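Local coordinates for uncharacterized CBS domain-containing proteins (Corynebacterium glutamicum, PDB 2P3H), which is of unknown function but is a membrane protein with CBS domains, crystallised as its CorC_HlyC domain, and may bind flavin adenine dinucleotide, at residues W14-D19 with D23-A28; Y31-G36 with S42-D47. All coordinates share one frame; numbering follows the deposited sequence.

Contact 1. Residues W14-D19 with D23-A28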
loop_
_atom_site.group_PDB
_atom_site.type_symbol
_atom_site.label_atom_id
_atom_site.label_comp_id
_atom_site.label_asym_id
_atom_site.label_seq_id
_atom_site.Cartn_x
_atom_site.Cartn_y
_atom_site.Cartn_z
ATOM N N TRP A 14 9.710 -0.978 -1.230
ATOM C CA TRP A 14 9.750 -1.807 -0.023
ATOM C C TRP A 14 9.281 -3.227 -0.332
ATOM O O TRP A 14 8.484 -3.466 -1.249
ATOM C CB TRP A 14 8.837 -1.236 1.089
ATOM C CG TRP A 14 9.149 0.178 1.461
ATOM C CD1 TRP A 14 9.922 0.614 2.518
ATOM C CD2 TRP A 14 8.683 1.354 0.783
ATOM N NE1 TRP A 14 9.967 2.001 2.503
ATOM C CE2 TRP A 14 9.206 2.462 1.454
ATOM C CE3 TRP A 14 7.867 1.567 -0.347
ATOM C CZ2 TRP A 14 8.951 3.774 1.033
ATOM C CZ3 TRP A 14 7.609 2.877 -0.746
ATOM C CH2 TRP A 14 8.145 3.954 -0.054
ATOM N N LEU A 15 9.806 -4.173 0.438
ATOM C CA LEU A 15 9.271 -5.523 0.503
ATOM C C LEU A 15 8.682 -5.602 1.892
ATOM O O LEU A 15 9.388 -5.309 2.872
ATOM C CB LEU A 15 10.423 -6.555 0.391
ATOM C CG LEU A 15 9.949 -8.026 0.552
ATOM C CD1 LEU A 15 8.981 -8.454 -0.544
ATOM C CD2 LEU A 15 11.169 -8.978 0.616
ATOM N N ILE A 16 7.407 -5.984 2.001
ATOM C CA ILE A 16 6.768 -6.057 3.322
ATOM C C ILE A 16 5.981 -7.345 3.489
ATOM O O ILE A 16 5.590 -7.984 2.506
ATOM C CB ILE A 16 5.860 -4.819 3.628
ATOM C CG1 ILE A 16 4.537 -4.899 2.844
ATOM C CG2 ILE A 16 6.599 -3.488 3.296
ATOM C CD1 ILE A 16 3.532 -3.766 3.201
ATOM N N ASP A 17 5.748 -7.724 4.742
ATOM C CA ASP A 17 4.887 -8.863 5.063
ATOM C C ASP A 17 3.413 -8.580 4.792
ATOM O O ASP A 17 2.956 -7.433 4.844
ATOM C CB ASP A 17 5.066 -9.252 6.527
ATOM C CG ASP A 17 6.429 -9.835 6.800
ATOM O OD1 ASP A 17 7.151 -10.143 5.831
ATOM O OD2 ASP A 17 6.783 -9.986 7.986
ATOM N N GLY A 18 2.668 -9.647 4.542
ATOM C CA GLY A 18 1.252 -9.519 4.201
ATOM C C GLY A 18 0.398 -9.014 5.344
ATOM O O GLY A 18 -0.684 -8.465 5.102
ATOM N N ASP A 19 0.873 -9.189 6.577
ATOM C CA ASP A 19 0.121 -8.787 7.768
ATOM C C ASP A 19 0.651 -7.505 8.404
ATOM O O ASP A 19 0.333 -7.174 9.550
ATOM C CB ASP A 19 0.081 -9.930 8.783
ATOM C CG ASP A 19 1.436 -10.212 9.406
ATOM O OD1 ASP A 19 2.460 -9.642 8.963
ATOM O OD2 ASP A 19 1.469 -11.013 10.361
ATOM N N ASP A 23 -0.699 1.368 9.968
ATOM C CA ASP A 23 0.043 2.544 10.472
ATOM C C ASP A 23 1.547 2.478 10.179
ATOM O O ASP A 23 2.166 3.504 9.933
ATOM C CB ASP A 23 -0.279 2.875 11.949
ATOM C CG ASP A 23 0.100 1.771 12.915
ATOM O OD1 ASP A 23 0.360 0.613 12.512
ATOM O OD2 ASP A 23 0.128 2.076 14.126
ATOM N N GLU A 24 2.091 1.261 10.239
ATOM C CA GLU A 24 3.492 0.951 9.969
ATOM C C GLU A 24 3.855 1.243 8.509
ATOM O O GLU A 24 4.871 1.886 8.223
ATOM C CB GLU A 24 3.728 -0.530 10.299
ATOM C CG GLU A 24 5.144 -0.913 10.675
ATOM C CD GLU A 24 5.189 -2.140 11.580
ATOM O OE1 GLU A 24 4.678 -2.068 12.726
ATOM O OE2 GLU A 24 5.742 -3.180 11.146
ATOM N N VAL A 25 3.012 0.772 7.596
ATOM C CA VAL A 25 3.167 1.052 6.155
ATOM C C VAL A 25 3.132 2.572 5.915
ATOM O O VAL A 25 3.942 3.109 5.154
ATOM C CB VAL A 25 2.068 0.356 5.303
ATOM C CG1 VAL A 25 2.228 0.726 3.819
ATOM C CG2 VAL A 25 2.139 -1.181 5.477
ATOM N N GLU A 26 2.145 3.254 6.498
ATOM C CA GLU A 26 2.053 4.709 6.346
ATOM C C GLU A 26 3.323 5.440 6.807
ATOM O O GLU A 26 3.804 6.350 6.130
ATOM C CB GLU A 26 0.814 5.242 7.074
ATOM C CG GLU A 26 -0.486 4.725 6.486
ATOM C CD GLU A 26 -1.694 5.187 7.280
ATOM O OE1 GLU A 26 -1.546 5.522 8.482
ATOM O OE2 GLU A 26 -2.795 5.227 6.696
ATOM N N ARG A 27 3.876 5.034 7.955
ATOM C CA ARG A 27 5.107 5.626 8.474
ATOM C C ARG A 27 6.257 5.412 7.473
ATOM O O ARG A 27 7.063 6.329 7.217
ATOM C CB ARG A 27 5.439 4.994 9.847
ATOM C CG ARG A 27 6.105 5.900 10.862
ATOM C CD ARG A 27 5.662 5.588 12.358
ATOM N NE ARG A 27 5.525 4.145 12.701
ATOM C CZ ARG A 27 4.414 3.536 13.155
ATOM N NH1 ARG A 27 3.278 4.189 13.341
ATOM N NH2 ARG A 27 4.430 2.248 13.418
ATOM N N ALA A 28 6.322 4.216 6.889
ATOM C CA ALA A 28 7.398 3.863 5.949
ATOM C C ALA A 28 7.328 4.663 4.663
ATOM O O ALA A 28 8.332 5.196 4.200
ATOM C CB ALA A 28 7.368 2.359 5.620
HETATM O O HOH W 1 10.815 4.084 4.564
#
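In the CorC_HlyC (transporter associated) domain, the five-stranded antiparallel sheet is packed against helix 22-29 here, through Trp14 against Ala28 and Ile16 against Val25. Register evidence comes from the CA atoms: Trp14 CA lies 8.6 Å from Ala28 CA, and Ile16 CA is 8.5 Å from Val25 CA, so two residues of strand face two residues one helical turn apart. Between Ile16 and Val25 the meeting is purely methyl to methyl, with Ile16 CD1 3.7 Å from Val25 CG2 and the two side chains crossing at about a right angle. CG1 of Ile16 sits between its own backbone N and carbonyl carbon (chi1 75°), and an extended second torsion carries CD1 out to the helix. Trp14 makes the polar end of the contact. Its CZ2 comes within 3.5 Å of Ala28 O, approaching obliquely to the indole ring, while Ala28 CB lies 4.1 Å from Trp14 NE1. No direct hydrogen bond joins the segments; one water does so instead, accepting from Trp14 NE1 at 3.1 Å in the plane of the ring and donating to Ala28 O at 2.7 Å. The NE1···water···O angle is about 87°, and the C=O···water angle at Ala28 is about 120°; the water thus bridges the indole N-H and the helix carbonyl. Trp14 also touches Ile6 and Glu8 of strand 6-10 and Leu98 of strand 92-100; Leu98 meets both Ile16 and Val25, so strand 92-100 takes part in the same interface with helix 22-29.

Contact 2. Residues Y31-G36 with S42-D47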
loop_
_atom_site.group_PDB
_atom_site.type_symbol
_atom_site.label_atom_id
_atom_site.label_comp_id
_atom_site.label_asym_id
_atom_site.label_seq_id
_atom_site.Cartn_x
_atom_site.Cartn_y
_atom_site.Cartn_z
ATOM N N TYR A 31 3.029 8.625 3.657
ATOM C CA TYR A 31 1.689 9.025 3.203
ATOM C C TYR A 31 0.652 8.190 3.950
ATOM O O TYR A 31 0.908 7.026 4.214
ATOM C CB TYR A 31 1.501 8.680 1.724
ATOM C CG TYR A 31 2.172 9.569 0.702
ATOM C CD1 TYR A 31 3.455 9.288 0.237
ATOM C CD2 TYR A 31 1.490 10.651 0.145
ATOM C CE1 TYR A 31 4.063 10.108 -0.742
ATOM C CE2 TYR A 31 2.080 11.465 -0.826
ATOM C CZ TYR A 31 3.358 11.186 -1.262
ATOM O OH TYR A 31 3.919 11.999 -2.211
ATOM N N GLU A 32 -0.534 8.740 4.180
ATOM C CA GLU A 32 -1.653 7.949 4.682
ATOM C C GLU A 32 -2.379 7.197 3.579
ATOM O O GLU A 32 -2.511 7.665 2.451
ATOM C CB GLU A 32 -2.606 8.824 5.478
ATOM C CG GLU A 32 -1.919 9.359 6.731
ATOM C CD GLU A 32 -2.853 9.986 7.736
ATOM O OE1 GLU A 32 -3.884 9.363 8.085
ATOM O OE2 GLU A 32 -2.521 11.088 8.214
ATOM N N LEU A 33 -2.840 6.004 3.939
ATOM C CA LEU A 33 -3.634 5.166 3.068
ATOM C C LEU A 33 -5.117 5.289 3.414
ATOM O O LEU A 33 -5.442 5.726 4.512
ATOM C CB LEU A 33 -3.163 3.712 3.215
ATOM C CG LEU A 33 -1.871 3.391 2.427
ATOM C CD1 LEU A 33 -1.136 2.216 3.101
ATOM C CD2 LEU A 33 -2.196 3.120 0.977
ATOM N N PRO A 34 -6.019 4.927 2.480
ATOM C CA PRO A 34 -7.460 4.912 2.816
ATOM C C PRO A 34 -7.777 4.042 4.043
ATOM O O PRO A 34 -7.172 2.999 4.221
ATOM C CB PRO A 34 -8.116 4.325 1.568
ATOM C CG PRO A 34 -7.117 4.507 0.460
ATOM C CD PRO A 34 -5.761 4.576 1.065
ATOM N N GLU A 35 -8.683 4.494 4.908
ATOM C CA GLU A 35 -9.061 3.726 6.083
ATOM C C GLU A 35 -10.376 3.045 5.818
ATOM O O GLU A 35 -11.177 3.508 5.001
ATOM C CB GLU A 35 -9.172 4.621 7.325
ATOM C CG GLU A 35 -7.886 5.360 7.594
ATOM C CD GLU A 35 -7.667 5.712 9.046
ATOM O OE1 GLU A 35 -8.656 5.903 9.791
ATOM O OE2 GLU A 35 -6.483 5.808 9.439
ATOM N N GLY A 36 -10.598 1.935 6.501
ATOM C CA GLY A 36 -11.803 1.154 6.284
ATOM C C GLY A 36 -11.905 0.048 7.291
ATOM O O GLY A 36 -11.316 0.118 8.370
ATOM N N SER A 42 -2.819 -6.405 3.816
ATOM C CA SER A 42 -3.647 -7.356 3.042
ATOM C C SER A 42 -5.131 -7.076 3.165
ATOM O O SER A 42 -5.887 -7.232 2.201
ATOM C CB SER A 42 -3.322 -8.807 3.404
ATOM O OG SER A 42 -2.045 -9.122 2.891
ATOM N N GLY A 43 -5.553 -6.656 4.356
ATOM C CA GLY A 43 -6.955 -6.314 4.576
ATOM C C GLY A 43 -7.369 -5.194 3.629
ATOM O O GLY A 43 -8.478 -5.222 3.056
ATOM N N LEU A 44 -6.494 -4.200 3.484
ATOM C CA LEU A 44 -6.740 -3.082 2.549
ATOM C C LEU A 44 -6.860 -3.603 1.114
ATOM O O LEU A 44 -7.767 -3.225 0.370
ATOM C CB LEU A 44 -5.606 -2.053 2.656
ATOM C CG LEU A 44 -5.509 -0.955 1.585
ATOM C CD1 LEU A 44 -6.738 -0.026 1.614
ATOM C CD2 LEU A 44 -4.235 -0.174 1.782
ATOM N N LEU A 45 -5.912 -4.456 0.724
ATOM C CA LEU A 45 -5.894 -5.057 -0.613
ATOM C C LEU A 45 -7.164 -5.846 -0.912
ATOM O O LEU A 45 -7.777 -5.652 -1.975
ATOM C CB LEU A 45 -4.668 -5.955 -0.783
ATOM C CG LEU A 45 -3.300 -5.292 -0.781
ATOM C CD1 LEU A 45 -2.230 -6.350 -1.018
ATOM C CD2 LEU A 45 -3.214 -4.157 -1.812
ATOM N N PHE A 46 -7.587 -6.705 0.021
ATOM C CA PHE A 46 -8.842 -7.427 -0.170
ATOM C C PHE A 46 -10.024 -6.480 -0.299
ATOM O O PHE A 46 -10.906 -6.684 -1.142
ATOM C CB PHE A 46 -9.108 -8.416 0.975
ATOM C CG PHE A 46 -8.343 -9.709 0.862
ATOM C CD1 PHE A 46 -8.587 -10.595 -0.187
ATOM C CD2 PHE A 46 -7.410 -10.073 1.841
ATOM C CE1 PHE A 46 -7.890 -11.818 -0.275
ATOM C CE2 PHE A 46 -6.700 -11.289 1.758
ATOM C CZ PHE A 46 -6.957 -12.167 0.694
ATOM N N ASP A 47 -10.053 -5.452 0.547
ATOM C CA ASP A 47 -11.137 -4.480 0.488
ATOM C C ASP A 47 -11.187 -3.753 -0.875
ATOM O O ASP A 47 -12.260 -3.648 -1.484
ATOM C CB ASP A 47 -11.007 -3.505 1.651
ATOM C CG ASP A 47 -12.205 -2.586 1.770
ATOM O OD1 ASP A 47 -13.111 -2.888 2.552
ATOM O OD2 ASP A 47 -12.235 -1.579 1.051
#
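The shortest backbone hydrogen bond within these segments, Phe46 N to Ser42 O at 2.8 Å, belongs to the helical turn that presents Leu44 to Leu33 and Pro34. Asp47 N to Gly43 O at 3.0 Å adds the next i to i+4 bond, which fixes the helical backbone on both sides of Leu44. Across the contact itself there is no hydrogen bond, and the 134 Å² buried between the segments comes largely from apolar groups. Leu44 CD2 meets both methyls of Leu33, CD2 at 4.0 Å and CD1 at 4.1 Å, so one branch lies against the forked end of its partner. The two side chains run at about a right angle to each other. Leu44 has CG anti to its backbone N (chi1 168°), a torsion that swings both methyls off the helix toward the loop; because two conformers of this residue were deposited, the fit of its methyls holds for the one described. In this CorC_HlyC domain the contact joins helix 41-49 to the irregular connection between helices 22-29 and 41-49, beside edge strand 58-62: residues 31-36 belong to that connection, and the CB atoms of Leu33 and Pro34 are directed toward helix 41-49. The other branch of Leu44 packs on the backbone, with CD1 4.0 Å from Pro34 O, an approach of van der Waals kind. That carbonyl also receives a weak hydrogen bond from Tyr38 OH, and the Tyr38 side chain touches Leu44. Ile61 of strand 58-62 meets Leu33, Pro34 and Leu44 together, and Leu22 of helix 22-29 touches both leucines.

The contacts follow one another in sequence, 14-28 and then 31-47, and their centres lie 11 Å apart, each about 7 Å from the centre of the chain. Contact 1 joins strand 13-17 to helix 22-29; contact 2 joins the loop that follows this helix to helix 41-49. Two probable hydrogen bonds tie them: Gly18 O to Ser42 OG at 2.7 Å, and Glu26 OE2 to Leu33 N at 2.9 Å. Val25 also touches Leu33, so the apolar groups of the two contacts meet directly. The first contact lies near strands 6-10 and 92-100 and the second reaches edge strand 58-62, so between them the helices and the loop touch both outermost strands and strand 92-100 within a single domain.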